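Local coordinates for pullulanase (Klebsiella oxytoca, PDB 2YOC), which catalyses the endohydrolysis of alpha-1,6-glucosidic linkages in pullulan and related dextrins, at residues B[298-303]-B[347-352]; B[351-356]-B[612-617]; B[360-365]-B[608-613]. All coordinates share one frame; numbering follows the deposited sequence.

Contact 1 (B[298-303]-B[347-352]); sequences VWAPTA and YAMTVY
Val298 holds CG1 between its own backbone N and carbonyl carbon (chi1 60°), while Tyr347 turns CG anti to its carbonyl carbon (chi1 -64°). With these settings the valine lies over one face of the tyrosine ring. Val298 CG1 stands above the middle of that face, 4.0 Å from the centroid of the Tyr347 ring. It is almost on the ring normal, which makes a CH-pi contact. Val298 CB and CG2 lie toward the CD2-CE2 side, with Val298 CB 3.8 Å from Tyr347 CE2. The two side chains run alongside each other in opposite senses. The phenol oxygen of Tyr347 turns elsewhere and is hydrogen-bonded to Asp366.

Met349, built as selenomethionine, folds at its second and third torsions, and this puts its CE in the loop that follows Trp299, against two alanine methyls. Met349 CE is 3.8 Å from Ala300 CB and 3.6 Å from Ala303 CB. Farther along the strand, Val351 CG2 lies 3.5 Å from Thr302 OG1, and the same methyl also rests against Ala303 CA.

No direct hydrogen bond joins the two segments. One water bridges their backbones: it donates to Thr302 O at 3.0 Å and accepts from Tyr352 N at 2.7 Å. Each strand finds its backbone partners elsewhere, Val298 with Trp332 and Met349 with Tyr362. The end of strand 293-299 and the loop after it thus pack on strand 344-353, mostly through apolar side chains, without sheet pairing. Such packing is characteristic of the beta-sandwich of the carbohydrate-binding module 48 domain.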
loop_
_atom_site.group_PDB
_atom_site.type_symbol
_atom_site.label_atom_id
_atom_site.label_comp_id
_atom_site.label_asym_id
_atom_site.label_seq_id
_atom_site.Cartn_x
_atom_site.Cartn_y
_atom_site.Cartn_z
ATOM N N VAL B 298 -38.073 35.236 -27.776
ATOM C CA VAL B 298 -38.008 34.652 -26.437
ATOM C C VAL B 298 -38.564 33.210 -26.444
ATOM O O VAL B 298 -39.645 32.970 -26.997
ATOM C CB VAL B 298 -38.640 35.581 -25.340
ATOM C CG1 VAL B 298 -40.104 35.871 -25.611
ATOM C CG2 VAL B 298 -38.442 35.021 -23.937
ATOM N N TRP B 299 -37.828 32.267 -25.851
ATOM C CA TRP B 299 -38.327 30.904 -25.689
ATOM C C TRP B 299 -39.140 30.921 -24.398
ATOM O O TRP B 299 -38.614 31.314 -23.345
ATOM C CB TRP B 299 -37.189 29.874 -25.541
ATOM C CG TRP B 299 -37.650 28.445 -25.558
ATOM C CD1 TRP B 299 -38.327 27.813 -26.562
ATOM C CD2 TRP B 299 -37.444 27.465 -24.533
ATOM N NE1 TRP B 299 -38.565 26.500 -26.221
ATOM C CE2 TRP B 299 -38.036 26.259 -24.978
ATOM C CE3 TRP B 299 -36.846 27.496 -23.253
ATOM C CZ2 TRP B 299 -38.027 25.085 -24.205
ATOM C CZ3 TRP B 299 -36.824 26.328 -22.488
ATOM C CH2 TRP B 299 -37.399 25.139 -22.970
ATOM N N ALA B 300 -40.424 30.536 -24.497
ATOM C CA ALA B 300 -41.392 30.475 -23.400
ATOM C C ALA B 300 -42.469 29.442 -23.819
ATOM O O ALA B 300 -43.569 29.830 -24.203
ATOM C CB ALA B 300 -41.992 31.853 -23.162
ATOM N N PRO B 301 -42.128 28.118 -23.854
ATOM C CA PRO B 301 -43.092 27.120 -24.353
ATOM C C PRO B 301 -44.362 26.923 -23.528
ATOM O O PRO B 301 -45.337 26.354 -24.038
ATOM C CB PRO B 301 -42.247 25.852 -24.471
ATOM C CG PRO B 301 -41.194 26.019 -23.434
ATOM C CD PRO B 301 -40.849 27.468 -23.465
ATOM N N THR B 302 -44.380 27.419 -22.286
ATOM C CA THR B 302 -45.568 27.290 -21.453
ATOM C C THR B 302 -46.422 28.549 -21.403
ATOM O O THR B 302 -47.599 28.456 -21.034
ATOM C CB THR B 302 -45.215 26.784 -20.062
ATOM O OG1 THR B 302 -44.553 27.805 -19.305
ATOM C CG2 THR B 302 -44.422 25.498 -20.109
ATOM N N ALA B 303 -45.828 29.718 -21.722
ATOM C CA ALA B 303 -46.501 31.008 -21.655
ATOM C C ALA B 303 -47.781 30.989 -22.446
ATOM O O ALA B 303 -47.823 30.412 -23.538
ATOM C CB ALA B 303 -45.603 32.125 -22.144
ATOM N N TYR B 347 -40.504 41.920 -21.760
ATOM C CA TYR B 347 -41.526 41.014 -22.272
ATOM C C TYR B 347 -42.599 40.941 -21.237
ATOM O O TYR B 347 -42.292 40.682 -20.078
ATOM C CB TYR B 347 -40.968 39.591 -22.511
ATOM C CG TYR B 347 -39.901 39.540 -23.574
ATOM C CD1 TYR B 347 -40.169 39.947 -24.876
ATOM C CD2 TYR B 347 -38.605 39.133 -23.269
ATOM C CE1 TYR B 347 -39.181 39.941 -25.852
ATOM C CE2 TYR B 347 -37.607 39.114 -24.242
ATOM C CZ TYR B 347 -37.907 39.501 -25.538
ATOM O OH TYR B 347 -36.954 39.481 -26.520
ATOM N N ALA B 348 -43.853 41.191 -21.634
ATOM C CA ALA B 348 -44.990 41.088 -20.728
ATOM C C ALA B 348 -45.509 39.652 -20.833
ATOM O O ALA B 348 -46.045 39.245 -21.880
ATOM C CB ALA B 348 -46.061 42.072 -21.113
HETATM N N MSE B 349 -45.255 38.859 -19.767
HETATM C CA MSE B 349 -45.613 37.454 -19.692
HETATM C C MSE B 349 -47.009 37.225 -19.127
HETATM O O MSE B 349 -47.506 38.002 -18.305
HETATM C CB MSE B 349 -44.645 36.730 -18.765
HETATM C CG MSE B 349 -43.177 36.956 -19.074
HETATM SE SE MSE B 349 -42.623 36.188 -20.762
HETATM C CE MSE B 349 -43.220 34.288 -20.461
ATOM N N THR B 350 -47.611 36.110 -19.549
ATOM C CA THR B 350 -48.849 35.535 -19.040
ATOM C C THR B 350 -48.487 34.058 -18.973
ATOM O O THR B 350 -48.446 33.386 -20.013
ATOM C CB THR B 350 -50.041 35.840 -19.897
ATOM O OG1 THR B 350 -50.211 37.254 -19.913
ATOM C CG2 THR B 350 -51.274 35.189 -19.366
ATOM N N VAL B 351 -48.122 33.586 -17.763
ATOM C CA VAL B 351 -47.614 32.244 -17.593
ATOM C C VAL B 351 -47.930 31.619 -16.220
ATOM O O VAL B 351 -47.851 32.282 -15.190
ATOM C CB VAL B 351 -46.092 32.240 -17.945
ATOM C CG1 VAL B 351 -45.300 33.239 -17.091
ATOM C CG2 VAL B 351 -45.484 30.839 -17.920
ATOM N N TYR B 352 -48.242 30.325 -16.218
ATOM C CA TYR B 352 -48.491 29.601 -15.005
ATOM C C TYR B 352 -47.150 29.294 -14.314
ATOM O O TYR B 352 -46.265 28.686 -14.925
ATOM C CB TYR B 352 -49.274 28.307 -15.304
ATOM C CG TYR B 352 -49.247 27.331 -14.150
ATOM C CD1 TYR B 352 -50.027 27.537 -13.018
ATOM C CD2 TYR B 352 -48.379 26.243 -14.151
ATOM C CE1 TYR B 352 -49.995 26.650 -11.944
ATOM C CE2 TYR B 352 -48.318 25.361 -13.070
ATOM C CZ TYR B 352 -49.128 25.567 -11.965
ATOM O OH TYR B 352 -49.056 24.692 -10.898
HETATM O O HOH W 1 -49.046 29.521 -18.687
#

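Contact 2 (B[351-356]-B[612-617]); sequences VYHPQS and VPWYYQ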
loop_
_atom_site.group_PDB
_atom_site.type_symbol
_atom_site.label_atom_id
_atom_site.label_comp_id
_atom_site.label_asym_id
_atom_site.label_seq_id
_atom_site.Cartn_x
_atom_site.Cartn_y
_atom_site.Cartn_z
ATOM N N VAL B 351 -48.122 33.586 -17.763
ATOM C CA VAL B 351 -47.614 32.244 -17.593
ATOM C C VAL B 351 -47.930 31.619 -16.220
ATOM O O VAL B 351 -47.851 32.282 -15.190
ATOM C CB VAL B 351 -46.092 32.240 -17.945
ATOM C CG1 VAL B 351 -45.300 33.239 -17.091
ATOM C CG2 VAL B 351 -45.484 30.839 -17.920
ATOM N N TYR B 352 -48.242 30.325 -16.218
ATOM C CA TYR B 352 -48.491 29.601 -15.005
ATOM C C TYR B 352 -47.150 29.294 -14.314
ATOM O O TYR B 352 -46.265 28.686 -14.925
ATOM C CB TYR B 352 -49.274 28.307 -15.304
ATOM C CG TYR B 352 -49.247 27.331 -14.150
ATOM C CD1 TYR B 352 -50.027 27.537 -13.018
ATOM C CD2 TYR B 352 -48.379 26.243 -14.151
ATOM C CE1 TYR B 352 -49.995 26.650 -11.944
ATOM C CE2 TYR B 352 -48.318 25.361 -13.070
ATOM C CZ TYR B 352 -49.128 25.567 -11.965
ATOM O OH TYR B 352 -49.056 24.692 -10.898
ATOM N N HIS B 353 -47.006 29.701 -13.038
ATOM C CA HIS B 353 -45.802 29.412 -12.253
ATOM C C HIS B 353 -46.160 28.357 -11.224
ATOM O O HIS B 353 -46.989 28.631 -10.354
ATOM C CB HIS B 353 -45.251 30.665 -11.548
ATOM C CG HIS B 353 -43.803 30.540 -11.232
ATOM N ND1 HIS B 353 -43.311 29.458 -10.515
ATOM C CD2 HIS B 353 -42.767 31.318 -11.611
ATOM C CE1 HIS B 353 -41.998 29.623 -10.469
ATOM N NE2 HIS B 353 -41.623 30.733 -11.105
ATOM N N PRO B 354 -45.532 27.162 -11.256
ATOM C CA PRO B 354 -45.890 26.120 -10.280
ATOM C C PRO B 354 -45.585 26.429 -8.814
ATOM O O PRO B 354 -46.225 25.836 -7.943
ATOM C CB PRO B 354 -45.151 24.886 -10.789
ATOM C CG PRO B 354 -44.794 25.195 -12.216
ATOM C CD PRO B 354 -44.531 26.659 -12.212
ATOM N N GLN B 355 -44.665 27.376 -8.540
ATOM C CA GLN B 355 -44.343 27.797 -7.174
ATOM C C GLN B 355 -45.538 28.501 -6.510
ATOM O O GLN B 355 -45.803 28.259 -5.332
ATOM C CB GLN B 355 -43.118 28.710 -7.137
ATOM C CG GLN B 355 -42.498 28.809 -5.755
ATOM C CD GLN B 355 -41.329 29.741 -5.740
ATOM O OE1 GLN B 355 -40.387 29.607 -6.533
ATOM N NE2 GLN B 355 -41.334 30.674 -4.800
ATOM N N SER B 356 -46.238 29.375 -7.261
ATOM C CA SER B 356 -47.391 30.138 -6.805
ATOM C C SER B 356 -48.723 29.460 -7.201
ATOM O O SER B 356 -49.804 29.859 -6.738
ATOM C CB SER B 356 -47.328 31.549 -7.377
ATOM O OG SER B 356 -47.339 31.514 -8.794
ATOM N N VAL B 612 -39.550 30.811 -18.066
ATOM C CA VAL B 612 -39.844 29.375 -18.215
ATOM C C VAL B 612 -39.741 28.761 -16.811
ATOM O O VAL B 612 -38.684 28.185 -16.462
ATOM C CB VAL B 612 -39.051 28.572 -19.319
ATOM C CG1 VAL B 612 -39.700 27.207 -19.575
ATOM C CG2 VAL B 612 -38.938 29.347 -20.631
ATOM N N PRO B 613 -40.817 28.933 -15.970
ATOM C CA PRO B 613 -40.781 28.397 -14.600
ATOM C C PRO B 613 -40.489 26.917 -14.546
ATOM O O PRO B 613 -40.946 26.152 -15.400
ATOM C CB PRO B 613 -42.166 28.702 -14.066
ATOM C CG PRO B 613 -42.629 29.859 -14.846
ATOM C CD PRO B 613 -42.106 29.611 -16.221
ATOM N N TRP B 614 -39.650 26.538 -13.569
ATOM C CA TRP B 614 -39.228 25.166 -13.283
ATOM C C TRP B 614 -38.390 24.496 -14.366
ATOM O O TRP B 614 -38.152 23.282 -14.312
ATOM C CB TRP B 614 -40.404 24.314 -12.780
ATOM C CG TRP B 614 -40.812 24.634 -11.369
ATOM C CD1 TRP B 614 -40.397 25.692 -10.609
ATOM C CD2 TRP B 614 -41.653 23.837 -10.523
ATOM N NE1 TRP B 614 -40.928 25.606 -9.344
ATOM C CE2 TRP B 614 -41.712 24.483 -9.264
ATOM C CE3 TRP B 614 -42.390 22.643 -10.714
ATOM C CZ2 TRP B 614 -42.484 23.992 -8.210
ATOM C CZ3 TRP B 614 -43.138 22.142 -9.659
ATOM C CH2 TRP B 614 -43.185 22.815 -8.426
ATOM N N TYR B 615 -37.857 25.300 -15.302
ATOM C CA TYR B 615 -37.018 24.743 -16.353
ATOM C C TYR B 615 -35.553 24.988 -16.113
ATOM O O TYR B 615 -34.775 24.031 -16.096
ATOM C CB TYR B 615 -37.409 25.260 -17.743
ATOM C CG TYR B 615 -36.472 24.758 -18.828
ATOM C CD1 TYR B 615 -36.719 23.551 -19.487
ATOM C CD2 TYR B 615 -35.323 25.479 -19.178
ATOM C CE1 TYR B 615 -35.846 23.071 -20.463
ATOM C CE2 TYR B 615 -34.428 24.993 -20.123
ATOM C CZ TYR B 615 -34.707 23.798 -20.778
ATOM O OH TYR B 615 -33.832 23.316 -21.714
ATOM N N TYR B 616 -35.162 26.280 -16.039
ATOM C CA TYR B 616 -33.765 26.674 -15.930
ATOM C C TYR B 616 -33.094 26.310 -14.605
ATOM O O TYR B 616 -31.873 26.152 -14.555
ATOM C CB TYR B 616 -33.578 28.164 -16.285
ATOM C CG TYR B 616 -34.001 28.564 -17.684
ATOM C CD1 TYR B 616 -33.159 28.369 -18.770
ATOM C CD2 TYR B 616 -35.183 29.256 -17.899
ATOM C CE1 TYR B 616 -33.518 28.787 -20.049
ATOM C CE2 TYR B 616 -35.532 29.715 -19.163
ATOM C CZ TYR B 616 -34.703 29.465 -20.243
ATOM O OH TYR B 616 -35.051 29.929 -21.492
ATOM N N GLN B 617 -33.879 26.160 -13.544
ATOM C CA GLN B 617 -33.364 25.845 -12.221
ATOM C C GLN B 617 -33.369 24.347 -11.948
ATOM O O GLN B 617 -34.270 23.639 -12.429
ATOM C CB GLN B 617 -34.222 26.552 -11.161
ATOM C CG GLN B 617 -34.512 28.044 -11.431
ATOM C CD GLN B 617 -33.303 28.951 -11.295
ATOM O OE1 GLN B 617 -32.243 28.562 -10.784
ATOM N NE2 GLN B 617 -33.443 30.205 -11.719
#
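Pro613 lies over one face of the imidazole of His353. Its CB stands above the middle of the ring, 3.5 Å from the centroid of His353, a CH-pi contact. Beside it, Pro613 CG is 3.6 Å from His353 CD2. In His353, CG is anti to the backbone N (chi1 -157°), and chi2 (-54°) turns the ring so that this face meets the proline.

Pro613 also meets Pro354, just after the histidine, and Val351, two residues before it. Pro613 CB is 3.6 Å from Pro354 CD, and the two proline side chains cross at about a right angle. Val351 and Pro613 approach tip to tip, with Val351 CG2 4.0 Å from Pro613 CD.

Pro354 has a second partner in Trp614. Pro354 CB sits over the six-membered ring of Trp614, 3.4 Å from its centroid, in another CH-pi contact. The edge of His353 points toward the face of the Trp614 five-membered ring. The planes stand at 84° and the centroids of the His353 ring and this Trp614 ring are 5.8 Å apart, an offset edge-to-face pair.

No hydrogen bond crosses between the segments. On one side the imidazole is held by its own segment: Gln355 N donates to His353 ND1 at 3.2 Å, close to the ring plane. This use of ND1 as acceptor is consistent with a proton on NE2, which makes a weak hydrogen bond to Asp609 OD2. Asp609 also receives the backbone N of Trp614 through OD1, so one carboxylate serves both sides.

The contact lies where strand 344-353 runs out toward the turn before strand 358-364. The partner segment leaves helix 608-611, and its Tyr615 packs on helix 269-280 and edge-to-face with Trp299 of strand 293-299.

Contact 3 (B[360-365]-B[608-613]); sequences EQYEVT and LDKIVP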
loop_
_atom_site.group_PDB
_atom_site.type_symbol
_atom_site.label_atom_id
_atom_site.label_comp_id
_atom_site.label_asym_id
_atom_site.label_seq_id
_atom_site.Cartn_x
_atom_site.Cartn_y
_atom_site.Cartn_z
ATOM N N GLU B 360 -49.395 33.877 -13.676
ATOM C CA GLU B 360 -48.710 35.114 -13.366
ATOM C C GLU B 360 -48.716 36.062 -14.528
ATOM O O GLU B 360 -48.632 35.654 -15.688
ATOM C CB GLU B 360 -47.256 34.812 -12.950
ATOM C CG GLU B 360 -47.119 34.125 -11.599
ATOM C CD GLU B 360 -47.420 34.963 -10.363
ATOM O OE1 GLU B 360 -47.358 36.216 -10.426
ATOM O OE2 GLU B 360 -47.678 34.346 -9.305
ATOM N N GLN B 361 -48.819 37.338 -14.207
ATOM C CA GLN B 361 -48.728 38.380 -15.199
ATOM C C GLN B 361 -47.724 39.412 -14.725
ATOM O O GLN B 361 -47.957 40.078 -13.702
ATOM C CB GLN B 361 -50.076 38.963 -15.556
ATOM C CG GLN B 361 -50.674 38.240 -16.736
ATOM C CD GLN B 361 -51.970 38.865 -17.168
ATOM O OE1 GLN B 361 -52.994 38.795 -16.484
ATOM N NE2 GLN B 361 -51.957 39.470 -18.334
ATOM N N TYR B 362 -46.550 39.453 -15.421
ATOM C CA TYR B 362 -45.442 40.354 -15.125
ATOM C C TYR B 362 -44.611 40.723 -16.359
ATOM O O TYR B 362 -44.630 40.012 -17.369
ATOM C CB TYR B 362 -44.528 39.791 -14.010
ATOM C CG TYR B 362 -44.274 38.291 -14.009
ATOM C CD1 TYR B 362 -43.940 37.615 -15.180
ATOM C CD2 TYR B 362 -44.249 37.570 -12.817
ATOM C CE1 TYR B 362 -43.677 36.249 -15.176
ATOM C CE2 TYR B 362 -44.007 36.200 -12.806
ATOM C CZ TYR B 362 -43.734 35.543 -13.989
ATOM O OH TYR B 362 -43.456 34.204 -13.981
ATOM N N GLU B 363 -43.872 41.833 -16.261
ATOM C CA GLU B 363 -42.945 42.266 -17.289
ATOM C C GLU B 363 -41.572 41.886 -16.798
ATOM O O GLU B 363 -41.203 42.209 -15.667
ATOM C CB GLU B 363 -43.033 43.758 -17.531
ATOM C CG GLU B 363 -44.255 44.151 -18.329
ATOM C CD GLU B 363 -44.246 45.615 -18.687
ATOM O OE1 GLU B 363 -43.138 46.164 -18.894
ATOM O OE2 GLU B 363 -45.340 46.225 -18.731
ATOM N N VAL B 364 -40.843 41.131 -17.640
ATOM C CA VAL B 364 -39.523 40.558 -17.356
ATOM C C VAL B 364 -38.519 41.091 -18.379
ATOM O O VAL B 364 -38.888 41.329 -19.525
ATOM C CB VAL B 364 -39.610 38.994 -17.412
ATOM C CG1 VAL B 364 -38.355 38.319 -16.846
ATOM C CG2 VAL B 364 -40.840 38.479 -16.680
ATOM N N THR B 365 -37.251 41.239 -17.969
ATOM C CA THR B 365 -36.158 41.635 -18.862
ATOM C C THR B 365 -35.735 40.407 -19.693
ATOM O O THR B 365 -36.104 39.280 -19.351
ATOM C CB THR B 365 -34.986 42.257 -18.077
ATOM O OG1 THR B 365 -34.713 41.497 -16.892
ATOM C CG2 THR B 365 -35.228 43.706 -17.737
ATOM N N LEU B 608 -34.892 34.265 -15.535
ATOM C CA LEU B 608 -35.087 32.946 -16.144
ATOM C C LEU B 608 -36.273 32.150 -15.583
ATOM O O LEU B 608 -37.017 31.547 -16.362
ATOM C CB LEU B 608 -33.796 32.111 -16.080
ATOM C CG LEU B 608 -32.667 32.582 -16.964
ATOM C CD1 LEU B 608 -31.389 31.913 -16.588
ATOM C CD2 LEU B 608 -33.009 32.384 -18.441
ATOM N N ASP B 609 -36.452 32.144 -14.244
ATOM C CA ASP B 609 -37.558 31.396 -13.652
ATOM C C ASP B 609 -38.931 32.091 -13.783
ATOM O O ASP B 609 -39.966 31.467 -13.535
ATOM C CB ASP B 609 -37.248 30.937 -12.221
ATOM C CG ASP B 609 -38.104 29.757 -11.775
ATOM O OD1 ASP B 609 -38.127 28.718 -12.502
ATOM O OD2 ASP B 609 -38.798 29.885 -10.730
ATOM N N LYS B 610 -38.946 33.366 -14.198
ATOM C CA LYS B 610 -40.200 34.057 -14.438
ATOM C C LYS B 610 -40.676 33.732 -15.863
ATOM O O LYS B 610 -41.886 33.672 -16.093
ATOM C CB LYS B 610 -40.054 35.571 -14.267
ATOM C CG LYS B 610 -40.023 36.059 -12.830
ATOM C CD LYS B 610 -40.333 37.531 -12.854
ATOM C CE LYS B 610 -40.118 38.229 -11.540
ATOM N NZ LYS B 610 -38.889 39.065 -11.579
ATOM N N ILE B 611 -39.716 33.505 -16.815
ATOM C CA ILE B 611 -40.009 33.213 -18.234
ATOM C C ILE B 611 -40.390 31.756 -18.499
ATOM O O ILE B 611 -41.421 31.495 -19.133
ATOM C CB ILE B 611 -38.950 33.772 -19.223
ATOM C CG1 ILE B 611 -38.663 35.251 -18.933
ATOM C CG2 ILE B 611 -39.432 33.624 -20.644
ATOM C CD1 ILE B 611 -37.369 35.758 -19.465
ATOM N N VAL B 612 -39.550 30.811 -18.066
ATOM C CA VAL B 612 -39.844 29.375 -18.215
ATOM C C VAL B 612 -39.741 28.761 -16.811
ATOM O O VAL B 612 -38.684 28.185 -16.462
ATOM C CB VAL B 612 -39.051 28.572 -19.319
ATOM C CG1 VAL B 612 -39.700 27.207 -19.575
ATOM C CG2 VAL B 612 -38.938 29.347 -20.631
ATOM N N PRO B 613 -40.817 28.933 -15.970
ATOM C CA PRO B 613 -40.781 28.397 -14.600
ATOM C C PRO B 613 -40.489 26.917 -14.546
ATOM O O PRO B 613 -40.946 26.152 -15.400
ATOM C CB PRO B 613 -42.166 28.702 -14.066
ATOM C CG PRO B 613 -42.629 29.859 -14.846
ATOM C CD PRO B 613 -42.106 29.611 -16.221
#
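One hydrogen bond crosses the contact, from Tyr362 to Lys610. Tyr362 OH donates to Lys610 O at 2.7 Å. The hydroxyl lies in the plane of the Lys610 carbonyl, on a lone pair, with a C=O...donor angle of 115°.

The same two residues make a CH-pi contact. Lys610 has CD anti to its CA (chi2 -162°), which carries CD over the middle of one face of the tyrosine, 3.9 Å from the centroid of the Tyr362 ring. The aliphatic part of the lysine thus covers the ring. Its NZ is hydrogen-bonded outside the contact, to Asp603 O and Ser606 O.

Apolar packing adds to this. Val364 CG1 touches Ile611 CG1 at 3.7 Å. The other methyl, Val364 CG2, lies 3.9 Å from Lys610 CB. The valine therefore divides its branches between two consecutive helix residues.

A separate van der Waals contact brings Ile611 CD1 to Thr365 O, at 3.7 Å. The hydroxyl of Thr365 is bonded to His551.

Helix 608-611 belongs to the connection between barrel strands 586-591 and 661-664. The arrangement is an interdomain junction, typical of debranching enzymes whose carbohydrate-binding module 48 sandwich packs against the catalytic (beta/alpha)8-barrel domain.

The three contacts form one cluster. The centres of contacts 1 and 3 are about 7 Å apart, those of contacts 2 and 3 about 8 Å, and those of contacts 1 and 2 about 10 Å. Along the chain 298-303 comes first. The overlapping 347-352 and 351-356 follow, then 360-365; 608-613 and 612-617 come last. Contact 1 is internal to the carbohydrate-binding module 48 domain, while contacts 2 and 3 join it to the barrel domain. Strand 344-353 serves contacts 1 and 2, and its antiparallel neighbour 358-364 serves contact 3. Contacts 2 and 3 share Val612 and Pro613. Val612 also packs against Trp299, which links the loop after helix 608-611 to strand 293-299.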